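Local atomic coordinates of cytokinin riboside 5'-monophosphate phosphoribohydrolase (Corynebacterium glutamicum, PDB entry 5ZBL), a protein that belongs to the SLOG clan, in the family named possible lysine decarboxylase, and has a Rossmann-like alpha/beta fold. Residues A[33-38]-A[178-182]; A[43-47]-A[58-62]; A[136-140]-A[185-190]. All blocks are in the same frame, centred on the assembly; numbering follows the deposited sequence.

Contact 1. Residues A[33-38]-A[178-182]; sequences TLAKTA and PHALL
Two helices pack side by side here. Residues 33-38 are an inner part of helix 25-40, and residues 178-182 are the first turn of helix 178-186. The axes of the two segments approach to 9.5 Å. They run roughly the same way, with a signed crossing angle of -51°. The CA atoms come nearest at Leu34 and Pro178, 5.2 Å apart. Thr37 faces His179, with CA atoms 6.6 Å apart, and Ala38 faces Leu182 at 7.0 Å.

Three residues carry most of the contact: Leu182, Thr37 and Pro178. Leu182 (chi1 m, chi2 t) points toward helix 25-40. Its CD1 sits 3.4 Å from Thr37 CG2, 3.5 Å from Ala38 N and 3.9 Å from Ala38 CB. Leu34 CD1 closes on the same Leu182 CD1 at 4.1 Å. Thr37 takes the m rotamer. Its OG1 donates a hydrogen bond of 2.7 Å to Thr33 O, one turn back, so the hydroxyl is satisfied within its own helix. Thr37 CG2 also lies over one face of the His179 ring, a CH-pi contact 4.0 Å from the centroid. Pro178 starts its helix and points toward the partner. Its CB meets Leu34 CD1 and Thr37 OG1, each at 3.9 Å, and its CG meets Thr33 CG2 at 4.1 Å. No hydrogen bond joins the segments.

Leu34 and Leu181 both reach Tyr142 on strand 139-142, so the helix pair rests on the sheet. Neighbouring helices packed on one face of a parallel sheet are characteristic of the Rossmann-like alpha/beta sandwich.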
ATOM      1  N   THR A  33      12.619  -0.774  22.423  1.00 38.72           N
ATOM      2  CA  THR A  33      11.848  -0.122  23.493  1.00 42.80           C
ATOM      3  C   THR A  33      10.375  -0.410  23.323  1.00 43.03           C
ATOM      4  O   THR A  33       9.637  -0.560  24.313  1.00 42.20           O
ATOM      5  CB  THR A  33      12.066   1.413  23.540  1.00 42.77           C
ATOM      6  OG1 THR A  33      13.430   1.698  23.274  1.00 49.61           O
ATOM      7  CG2 THR A  33      11.800   1.929  24.914  1.00 44.38           C
ATOM      8  N   LEU A  34       9.942  -0.458  22.067  1.00 42.47           N
ATOM      9  CA  LEU A  34       8.542  -0.750  21.772  1.00 44.90           C
ATOM     10  C   LEU A  34       8.171  -2.199  22.186  1.00 38.82           C
ATOM     11  O   LEU A  34       7.173  -2.433  22.892  1.00 37.41           O
ATOM     12  CB  LEU A  34       8.272  -0.466  20.288  1.00 45.58           C
ATOM     13  CG  LEU A  34       6.855  -0.742  19.801  1.00 49.86           C
ATOM     14  CD1 LEU A  34       5.781   0.005  20.610  1.00 48.31           C
ATOM     15  CD2 LEU A  34       6.780  -0.427  18.318  1.00 49.08           C
ATOM     16  N   ALA A  35       8.991  -3.153  21.755  1.00 34.15           N
ATOM     17  CA  ALA A  35       8.858  -4.556  22.146  1.00 36.34           C
ATOM     18  C   ALA A  35       8.775  -4.797  23.668  1.00 39.44           C
ATOM     19  O   ALA A  35       7.944  -5.578  24.138  1.00 40.15           O
ATOM     20  CB  ALA A  35      10.037  -5.334  21.574  1.00 36.37           C
ATOM     21  N   LYS A  36       9.663  -4.143  24.418  1.00 41.80           N
ATOM     22  CA  LYS A  36       9.719  -4.275  25.895  1.00 47.32           C
ATOM     23  C   LYS A  36       8.447  -3.759  26.597  1.00 46.09           C
ATOM     24  O   LYS A  36       7.917  -4.408  27.513  1.00 43.67           O
ATOM     25  CB  LYS A  36      10.987  -3.555  26.440  1.00 50.68           C
ATOM     26  CG  LYS A  36      11.194  -3.535  27.963  1.00 57.77           C
ATOM     27  CD  LYS A  36      11.147  -4.924  28.620  1.00 63.13           C
ATOM     28  CE  LYS A  36      11.943  -5.014  29.923  1.00 61.24           C
ATOM     29  NZ  LYS A  36      12.552  -6.369  30.044  1.00 61.34           N
ATOM     30  N   THR A  37       8.001  -2.571  26.184  1.00 43.27           N
ATOM     31  CA  THR A  37       6.771  -1.970  26.663  1.00 41.87           C
ATOM     32  C   THR A  37       5.609  -2.893  26.403  1.00 45.22           C
ATOM     33  O   THR A  37       4.771  -3.124  27.294  1.00 48.56           O
ATOM     34  CB  THR A  37       6.512  -0.647  25.932  1.00 45.82           C
ATOM     35  OG1 THR A  37       7.696   0.131  26.001  1.00 44.49           O
ATOM     36  CG2 THR A  37       5.361   0.146  26.547  1.00 48.75           C
ATOM     37  N   ALA A  38       5.541  -3.430  25.187  1.00 41.03           N
ATOM     38  CA  ALA A  38       4.416  -4.299  24.846  1.00 42.78           C
ATOM     39  C   ALA A  38       4.408  -5.560  25.701  1.00 37.75           C
ATOM     40  O   ALA A  38       3.361  -5.925  26.230  1.00 37.21           O
ATOM     41  CB  ALA A  38       4.409  -4.642  23.348  1.00 45.93           C
ATOM     42  N   PRO A 178       6.659   5.013  22.840  1.00 35.00           N
ATOM     43  CA  PRO A 178       6.025   3.680  22.849  1.00 36.07           C
ATOM     44  C   PRO A 178       4.969   3.493  23.893  1.00 36.80           C
ATOM     45  O   PRO A 178       3.981   2.783  23.657  1.00 40.44           O
ATOM     46  CB  PRO A 178       7.200   2.723  23.086  1.00 36.29           C
ATOM     47  CG  PRO A 178       8.244   3.574  23.703  1.00 35.94           C
ATOM     48  CD  PRO A 178       8.106   4.921  23.056  1.00 32.45           C
ATOM     49  N   HIS A 179       5.176   4.113  25.051  1.00 43.37           N
ATOM     50  CA  HIS A 179       4.184   4.115  26.129  1.00 41.38           C
ATOM     51  C   HIS A 179       2.906   4.741  25.661  1.00 39.00           C
ATOM     52  O   HIS A 179       1.836   4.124  25.800  1.00 34.22           O
ATOM     53  CB  HIS A 179       4.718   4.800  27.398  1.00 42.29           C
ATOM     54  CG  HIS A 179       5.678   3.939  28.171  1.00 47.34           C
ATOM     55  ND1 HIS A 179       7.042   3.947  27.948  1.00 55.91           N
ATOM     56  CD2 HIS A 179       5.463   3.005  29.126  1.00 48.02           C
ATOM     57  CE1 HIS A 179       7.626   3.074  28.745  1.00 51.87           C
ATOM     58  NE2 HIS A 179       6.687   2.471  29.451  1.00 54.75           N
ATOM     59  N   ALA A 180       3.031   5.939  25.086  1.00 35.21           N
ATOM     60  CA  ALA A 180       1.890   6.680  24.583  1.00 38.33           C
ATOM     61  C   ALA A 180       1.158   5.946  23.432  1.00 41.77           C
ATOM     62  O   ALA A 180      -0.072   5.976  23.367  1.00 39.59           O
ATOM     63  CB  ALA A 180       2.314   8.062  24.152  1.00 38.23           C
ATOM     64  N   LEU A 181       1.933   5.273  22.573  1.00 41.06           N
ATOM     65  CA  LEU A 181       1.431   4.482  21.469  1.00 40.75           C
ATOM     66  C   LEU A 181       0.602   3.272  21.884  1.00 41.50           C
ATOM     67  O   LEU A 181      -0.495   3.050  21.336  1.00 40.96           O
ATOM     68  CB  LEU A 181       2.590   3.989  20.599  1.00 43.68           C
ATOM     69  CG  LEU A 181       2.137   3.318  19.266  1.00 44.34           C
ATOM     70  CD1 LEU A 181       3.068   3.635  18.115  1.00 42.52           C
ATOM     71  CD2 LEU A 181       2.028   1.818  19.411  1.00 47.00           C
ATOM     72  N   LEU A 182       1.135   2.462  22.802  1.00 45.21           N
ATOM     73  CA  LEU A 182       0.414   1.275  23.295  1.00 45.86           C
ATOM     74  C   LEU A 182      -0.756   1.670  24.158  1.00 44.71           C
ATOM     75  O   LEU A 182      -1.834   1.066  24.051  1.00 45.60           O
ATOM     76  CB  LEU A 182       1.331   0.345  24.068  1.00 49.33           C
ATOM     77  CG  LEU A 182       2.346  -0.365  23.157  1.00 54.79           C
ATOM     78  CD1 LEU A 182       3.528  -0.905  23.947  1.00 54.85           C
ATOM     79  CD2 LEU A 182       1.676  -1.476  22.359  1.00 57.03           C
TER

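Contact 2. Residues A[43-47]-A[58-62]; sequences IDLVY and VADAF
Strand 44-47 is covered by helix 53-64, the next helix in the chain. Residues 44-47 are extended and residues 58-62 are helical. The segment axes approach to 9.1 Å and run nearly antiparallel, at 158°. The closest CA pair is Leu45 and Phe62, at 7.0 Å.

Leu45 is the main bump on the strand. It points toward the helix with chi1 t and chi2 p. Its CD2 fits the hollow between Val58 and Ala59, 4.1 Å from Val58 CG1 and 3.5 Å from Ala59 CA. The Phe62 ring lies flat on the base of this side chain. Leu45 CB is 3.6 Å from the ring centroid and 6° off the ring normal, a CH-pi contact. The ring edge meets the backbone at Ile43, with Ile43 O 3.3 Å from Phe62 CE2. Small Ala59 lets Tyr47 (chi1 p) come close, with Tyr47 OH 3.3 Å from Ala59 CB. That hydroxyl is hydrogen-bonded to Gly50 O. No hydrogen bond links the two segments.

The pair belongs to the beta-alpha-beta unit 44-47, 53-64, 69-74. The strand lies between strands 12-16 and 69-74, and Phe62 also packs on Ala35, Ala38 and Val39 of helix 25-40.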
ATOM      1  N   ILE A  43       1.473  -7.974  26.055  1.00 44.89           N
ATOM      2  CA  ILE A  43       1.121  -7.973  24.647  1.00 43.00           C
ATOM      3  C   ILE A  43       2.168  -8.731  23.798  1.00 44.99           C
ATOM      4  O   ILE A  43       3.373  -8.495  23.956  1.00 46.00           O
ATOM      5  CB  ILE A  43       0.949  -6.539  24.153  1.00 44.11           C
ATOM      6  CG1 ILE A  43      -0.227  -5.851  24.896  1.00 44.00           C
ATOM      7  CG2 ILE A  43       0.796  -6.522  22.637  1.00 44.55           C
ATOM      8  CD1 ILE A  43      -0.282  -4.346  24.682  1.00 43.80           C
ATOM      9  N   ASP A  44       1.699  -9.605  22.889  1.00 38.82           N
ATOM     10  CA  ASP A  44       2.569 -10.339  21.973  1.00 39.85           C
ATOM     11  C   ASP A  44       2.583  -9.859  20.512  1.00 36.94           C
ATOM     12  O   ASP A  44       1.739  -9.086  20.083  1.00 37.36           O
ATOM     13  CB  ASP A  44       2.214 -11.820  22.043  1.00 46.86           C
ATOM     14  CG  ASP A  44       2.545 -12.429  23.417  1.00 47.81           C
ATOM     15  OD1 ASP A  44       3.652 -12.124  23.988  1.00 51.85           O
ATOM     16  OD2 ASP A  44       1.683 -13.182  23.909  1.00 40.86           O
ATOM     17  N   LEU A  45       3.570 -10.351  19.779  1.00 33.97           N
ATOM     18  CA  LEU A  45       3.903  -9.925  18.406  1.00 31.89           C
ATOM     19  C   LEU A  45       3.315 -10.838  17.327  1.00 29.30           C
ATOM     20  O   LEU A  45       3.490 -12.057  17.344  1.00 29.86           O
ATOM     21  CB  LEU A  45       5.437  -9.878  18.226  1.00 31.14           C
ATOM     22  CG  LEU A  45       5.987  -9.550  16.830  1.00 34.64           C
ATOM     23  CD1 LEU A  45       5.421  -8.226  16.342  1.00 36.62           C
ATOM     24  CD2 LEU A  45       7.493  -9.476  16.813  1.00 32.73           C
ATOM     25  N   VAL A  46       2.641 -10.245  16.370  1.00 27.89           N
ATOM     26  CA  VAL A  46       2.344 -10.926  15.128  1.00 28.64           C
ATOM     27  C   VAL A  46       3.050 -10.097  14.082  1.00 30.21           C
ATOM     28  O   VAL A  46       2.876  -8.860  14.050  1.00 30.78           O
ATOM     29  CB  VAL A  46       0.869 -10.939  14.807  1.00 28.65           C
ATOM     30  CG1 VAL A  46       0.643 -11.699  13.516  1.00 29.79           C
ATOM     31  CG2 VAL A  46       0.078 -11.579  15.959  1.00 32.38           C
ATOM     32  N   TYR A  47       3.837 -10.752  13.239  1.00 30.14           N
ATOM     33  CA  TYR A  47       4.573 -10.035  12.173  1.00 29.57           C
ATOM     34  C   TYR A  47       4.839 -10.971  11.002  1.00 31.51           C
ATOM     35  O   TYR A  47       4.430 -12.133  11.016  1.00 26.62           O
ATOM     36  CB  TYR A  47       5.851  -9.382  12.722  1.00 29.75           C
ATOM     37  CG  TYR A  47       7.060 -10.297  12.737  1.00 32.35           C
ATOM     38  CD1 TYR A  47       6.997 -11.568  13.295  1.00 33.82           C
ATOM     39  CD2 TYR A  47       8.272  -9.885  12.219  1.00 32.80           C
ATOM     40  CE1 TYR A  47       8.083 -12.408  13.285  1.00 34.25           C
ATOM     41  CE2 TYR A  47       9.369 -10.725  12.218  1.00 32.20           C
ATOM     42  CZ  TYR A  47       9.264 -11.992  12.725  1.00 30.92           C
ATOM     43  OH  TYR A  47      10.357 -12.826  12.746  1.00 33.53           O
ATOM     44  N   VAL A  58      12.642  -6.506  15.968  1.00 34.94           N
ATOM     45  CA  VAL A  58      11.417  -6.477  16.791  1.00 35.18           C
ATOM     46  C   VAL A  58      11.006  -7.904  17.277  1.00 33.20           C
ATOM     47  O   VAL A  58      10.574  -8.086  18.403  1.00 35.66           O
ATOM     48  CB  VAL A  58      10.244  -5.684  16.099  1.00 35.23           C
ATOM     49  CG1 VAL A  58       9.600  -6.481  14.983  1.00 35.98           C
ATOM     50  CG2 VAL A  58       9.171  -5.282  17.102  1.00 33.23           C
ATOM     51  N   ALA A  59      11.174  -8.899  16.417  1.00 35.73           N
ATOM     52  CA  ALA A  59      10.934 -10.300  16.719  1.00 36.87           C
ATOM     53  C   ALA A  59      11.842 -10.711  17.877  1.00 38.33           C
ATOM     54  O   ALA A  59      11.341 -11.181  18.889  1.00 36.43           O
ATOM     55  CB  ALA A  59      11.193 -11.175  15.498  1.00 36.16           C
ATOM     56  N   ASP A  60      13.146 -10.475  17.729  1.00 36.21           N
ATOM     57  CA  ASP A  60      14.152 -10.772  18.764  1.00 35.22           C
ATOM     58  C   ASP A  60      13.913 -10.091  20.074  1.00 35.54           C
ATOM     59  O   ASP A  60      14.246 -10.661  21.114  1.00 43.22           O
ATOM     60  CB  ASP A  60      15.561 -10.342  18.299  1.00 38.03           C
ATOM     61  CG  ASP A  60      16.164 -11.287  17.247  1.00 42.00           C
ATOM     62  OD1 ASP A  60      15.567 -12.364  16.963  1.00 43.17           O
ATOM     63  OD2 ASP A  60      17.238 -10.951  16.705  1.00 48.14           O
ATOM     64  N   ALA A  61      13.426  -8.848  20.044  1.00 32.93           N
ATOM     65  CA  ALA A  61      13.251  -8.083  21.266  1.00 32.94           C
ATOM     66  C   ALA A  61      12.053  -8.540  22.064  1.00 33.19           C
ATOM     67  O   ALA A  61      12.091  -8.483  23.319  1.00 38.76           O
ATOM     68  CB  ALA A  61      13.182  -6.582  20.988  1.00 32.10           C
ATOM     69  N   PHE A  62      11.006  -9.012  21.383  1.00 31.80           N
ATOM     70  CA  PHE A  62       9.810  -9.534  22.073  1.00 36.24           C
ATOM     71  C   PHE A  62      10.213 -10.862  22.721  1.00 37.72           C
ATOM     72  O   PHE A  62       9.862 -11.163  23.874  1.00 38.24           O
ATOM     73  CB  PHE A  62       8.624  -9.792  21.120  1.00 36.08           C
ATOM     74  CG  PHE A  62       7.628  -8.667  21.000  1.00 34.90           C
ATOM     75  CD1 PHE A  62       7.839  -7.619  20.118  1.00 33.59           C
ATOM     76  CD2 PHE A  62       6.402  -8.732  21.655  1.00 36.65           C
ATOM     77  CE1 PHE A  62       6.885  -6.624  19.940  1.00 30.13           C
ATOM     78  CE2 PHE A  62       5.450  -7.728  21.493  1.00 34.30           C
ATOM     79  CZ  PHE A  62       5.691  -6.691  20.604  1.00 32.45           C
TER

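Contact 3. Residues A[136-140]-A[185-190]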
ATOM      1  N   GLN A 136     -12.547  -3.349  12.658  1.00 74.60           N
ATOM      2  CA  GLN A 136     -12.372  -2.050  13.305  1.00 70.16           C
ATOM      3  C   GLN A 136     -11.425  -2.209  14.489  1.00 60.37           C
ATOM      4  O   GLN A 136     -11.842  -2.379  15.634  1.00 62.91           O
ATOM      5  CB  GLN A 136     -13.711  -1.392  13.662  1.00 74.53           C
ATOM      6  CG  GLN A 136     -14.399  -0.742  12.446  1.00 83.00           C
ATOM      7  CD  GLN A 136     -14.932   0.671  12.699  1.00 89.98           C
ATOM      8  OE1 GLN A 136     -15.570   0.939  13.724  1.00 93.57           O
ATOM      9  NE2 GLN A 136     -14.683   1.579  11.749  1.00 82.74           N
ATOM     10  N   LYS A 137     -10.134  -2.142  14.159  1.00 46.02           N
ATOM     11  CA  LYS A 137      -9.045  -2.351  15.070  1.00 42.08           C
ATOM     12  C   LYS A 137      -8.167  -1.116  14.992  1.00 39.34           C
ATOM     13  O   LYS A 137      -8.010  -0.555  13.934  1.00 43.21           O
ATOM     14  CB  LYS A 137      -8.245  -3.592  14.661  1.00 44.30           C
ATOM     15  CG  LYS A 137      -9.005  -4.914  14.785  1.00 46.50           C
ATOM     16  CD  LYS A 137      -8.215  -6.078  14.177  1.00 48.36           C
ATOM     17  CE  LYS A 137      -8.868  -7.431  14.483  1.00 46.28           C
ATOM     18  NZ  LYS A 137      -8.138  -8.545  13.819  1.00 47.16           N
ATOM     19  N   PRO A 138      -7.573  -0.692  16.108  1.00 38.68           N
ATOM     20  CA  PRO A 138      -6.720   0.511  16.066  1.00 37.38           C
ATOM     21  C   PRO A 138      -5.505   0.334  15.162  1.00 37.15           C
ATOM     22  O   PRO A 138      -4.924  -0.745  15.125  1.00 34.71           O
ATOM     23  CB  PRO A 138      -6.263   0.683  17.508  1.00 37.78           C
ATOM     24  CG  PRO A 138      -6.462  -0.651  18.145  1.00 39.48           C
ATOM     25  CD  PRO A 138      -7.590  -1.340  17.437  1.00 37.70           C
ATOM     26  N   VAL A 139      -5.194   1.380  14.405  1.00 39.14           N
ATOM     27  CA  VAL A 139      -3.977   1.434  13.560  1.00 39.74           C
ATOM     28  C   VAL A 139      -3.122   2.563  14.110  1.00 41.24           C
ATOM     29  O   VAL A 139      -3.619   3.672  14.331  1.00 42.07           O
ATOM     30  CB  VAL A 139      -4.316   1.685  12.113  1.00 35.78           C
ATOM     31  CG1 VAL A 139      -3.056   1.709  11.240  1.00 40.38           C
ATOM     32  CG2 VAL A 139      -5.286   0.619  11.646  1.00 36.49           C
ATOM     33  N   ALA A 140      -1.860   2.255  14.398  1.00 40.25           N
ATOM     34  CA  ALA A 140      -0.965   3.223  15.013  1.00 39.81           C
ATOM     35  C   ALA A 140       0.303   3.387  14.190  1.00 37.40           C
ATOM     36  O   ALA A 140       0.877   2.408  13.718  1.00 39.02           O
ATOM     37  CB  ALA A 140      -0.615   2.793  16.413  1.00 39.64           C
ATOM     38  N   MET A 185      -3.620   2.579  21.970  1.00 43.84           N
ATOM     39  CA  MET A 185      -4.192   1.367  21.367  1.00 47.27           C
ATOM     40  C   MET A 185      -5.020   0.546  22.411  1.00 47.73           C
ATOM     41  O   MET A 185      -6.015  -0.078  22.055  1.00 51.27           O
ATOM     42  CB  MET A 185      -3.085   0.469  20.729  1.00 46.70           C
ATOM     43  CG  MET A 185      -2.376   1.018  19.476  1.00 48.36           C
ATOM     44  SD  MET A 185      -1.014  -0.025  18.849  1.00 41.58           S
ATOM     45  CE  MET A 185      -2.016  -1.270  18.066  1.00 40.54           C
ATOM     46  N   GLN A 186      -4.618   0.559  23.679  1.00 49.19           N
ATOM     47  CA  GLN A 186      -5.357  -0.145  24.762  1.00 47.76           C
ATOM     48  C   GLN A 186      -6.700   0.499  25.090  1.00 53.07           C
ATOM     49  O   GLN A 186      -7.712  -0.210  25.260  1.00 56.11           O
ATOM     50  CB  GLN A 186      -4.506  -0.243  26.034  1.00 49.24           C
ATOM     51  CG  GLN A 186      -3.367  -1.244  25.940  1.00 49.38           C
ATOM     52  CD  GLN A 186      -2.458  -1.232  27.168  1.00 53.55           C
ATOM     53  OE1 GLN A 186      -1.950  -0.188  27.593  1.00 60.34           O
ATOM     54  NE2 GLN A 186      -2.221  -2.407  27.723  1.00 48.56           N
ATOM     55  N   THR A 187      -6.719   1.832  25.139  1.00 56.32           N
ATOM     56  CA  THR A 187      -7.923   2.631  25.493  1.00 58.02           C
ATOM     57  C   THR A 187      -8.791   3.035  24.299  1.00 62.26           C
ATOM     58  O   THR A 187      -9.830   3.670  24.472  1.00 67.01           O
ATOM     59  CB  THR A 187      -7.552   3.904  26.329  1.00 55.92           C
ATOM     60  OG1 THR A 187      -6.825   4.872  25.534  1.00 51.67           O
ATOM     61  CG2 THR A 187      -6.717   3.494  27.547  1.00 49.20           C
ATOM     62  N   TRP A 188      -8.386   2.639  23.095  1.00 63.41           N
ATOM     63  CA  TRP A 188      -9.107   2.985  21.861  1.00 58.77           C
ATOM     64  C   TRP A 188     -10.459   2.254  21.712  1.00 66.14           C
ATOM     65  O   TRP A 188     -10.597   1.090  22.107  1.00 65.03           O
ATOM     66  CB  TRP A 188      -8.189   2.655  20.683  1.00 53.46           C
ATOM     67  CG  TRP A 188      -8.681   2.939  19.352  1.00 53.41           C
ATOM     68  CD1 TRP A 188      -8.388   4.019  18.590  1.00 55.12           C
ATOM     69  CD2 TRP A 188      -9.506   2.084  18.550  1.00 56.15           C
ATOM     70  NE1 TRP A 188      -9.016   3.915  17.361  1.00 61.14           N
ATOM     71  CE2 TRP A 188      -9.705   2.730  17.318  1.00 57.84           C
ATOM     72  CE3 TRP A 188     -10.095   0.834  18.757  1.00 57.75           C
ATOM     73  CZ2 TRP A 188     -10.465   2.168  16.297  1.00 59.85           C
ATOM     74  CZ3 TRP A 188     -10.855   0.273  17.732  1.00 59.86           C
ATOM     75  CH2 TRP A 188     -11.032   0.937  16.529  1.00 56.17           C
ATOM     76  N   THR A 189     -11.438   2.942  21.115  1.00 71.02           N
ATOM     77  CA  THR A 189     -12.713   2.337  20.706  1.00 70.46           C
ATOM     78  C   THR A 189     -13.194   2.959  19.389  1.00 70.05           C
ATOM     79  O   THR A 189     -12.769   4.069  19.026  1.00 69.01           O
ATOM     80  CB  THR A 189     -13.831   2.531  21.762  1.00 74.51           C
ATOM     81  OG1 THR A 189     -14.021   3.930  22.014  1.00 79.61           O
ATOM     82  CG2 THR A 189     -13.502   1.809  23.083  1.00 76.88           C
ATOM     83  N   PRO A 190     -14.078   2.245  18.666  1.00 73.55           N
ATOM     84  CA  PRO A 190     -14.746   2.818  17.495  1.00 79.04           C
ATOM     85  C   PRO A 190     -15.911   3.735  17.887  1.00 80.58           C
ATOM     86  O   PRO A 190     -16.145   4.751  17.227  1.00 88.72           O
ATOM     87  CB  PRO A 190     -15.265   1.581  16.767  1.00 80.81           C
ATOM     88  CG  PRO A 190     -15.562   0.624  17.872  1.00 82.94           C
ATOM     89  CD  PRO A 190     -14.436   0.824  18.849  1.00 76.09           C
TER
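Ring packing dominates this contact. Pro138 lies over one face of the Trp188 indole. Its CB is 3.8 Å from the centroid of the five-membered ring, a CH-pi contact, and its CD is 3.6 Å from Trp188 CE3. Lys137 C lies over the same ring system, 3.8 Å from Trp188 CH2. The chain then passes the ring edge, where Gln136 O is 3.5 Å from Trp188 CZ3.

Apolar contacts continue from the Trp188 face toward strand 139-142. Met185 SD meets Ala140 CB at 3.7 Å, and Met185 CG is 4.4 Å from Pro138 CB.

At the exposed end Gln136 OE1 lies 3.1 Å from Pro190 CB, a close non-bonded contact; no hydrogen bond joins the segments. Lys137 points away; its NZ hydrogen-bonds to the carbonyl oxygens of Ala104 and Gly107.

After helix 178-186 the last modelled residues run on, antiparallel to residues 136-140. Met185 and Trp188 also pack on Ile173 of outermost strand 173-175, as a final helix and its extension lie on a Rossmann-like parallel sheet.

All three contacts involve helices or strands of one seven-stranded parallel sheet and its covering layers. Contact 2 closes locally, within the longer chain span bracketed by contact 1. Contact 3 comes after contact 2 and interleaves with contact 1. Contacts 1 and 2 have centres about 11 Å apart. They meet where helix 25-40 leads into strand 44-47, and Ala35 and Ala38 pack on Phe62. Contacts 1 and 3, about 15 Å apart, share helix 178-186, with Leu181 on Ala140. Contacts 2 and 3 are about 19 Å apart, touching through Ile43 and Gln186. Helix 25-40 thus packs against both helix 53-64 and helix 178-186, so the chain's last helix lies next to one of its first.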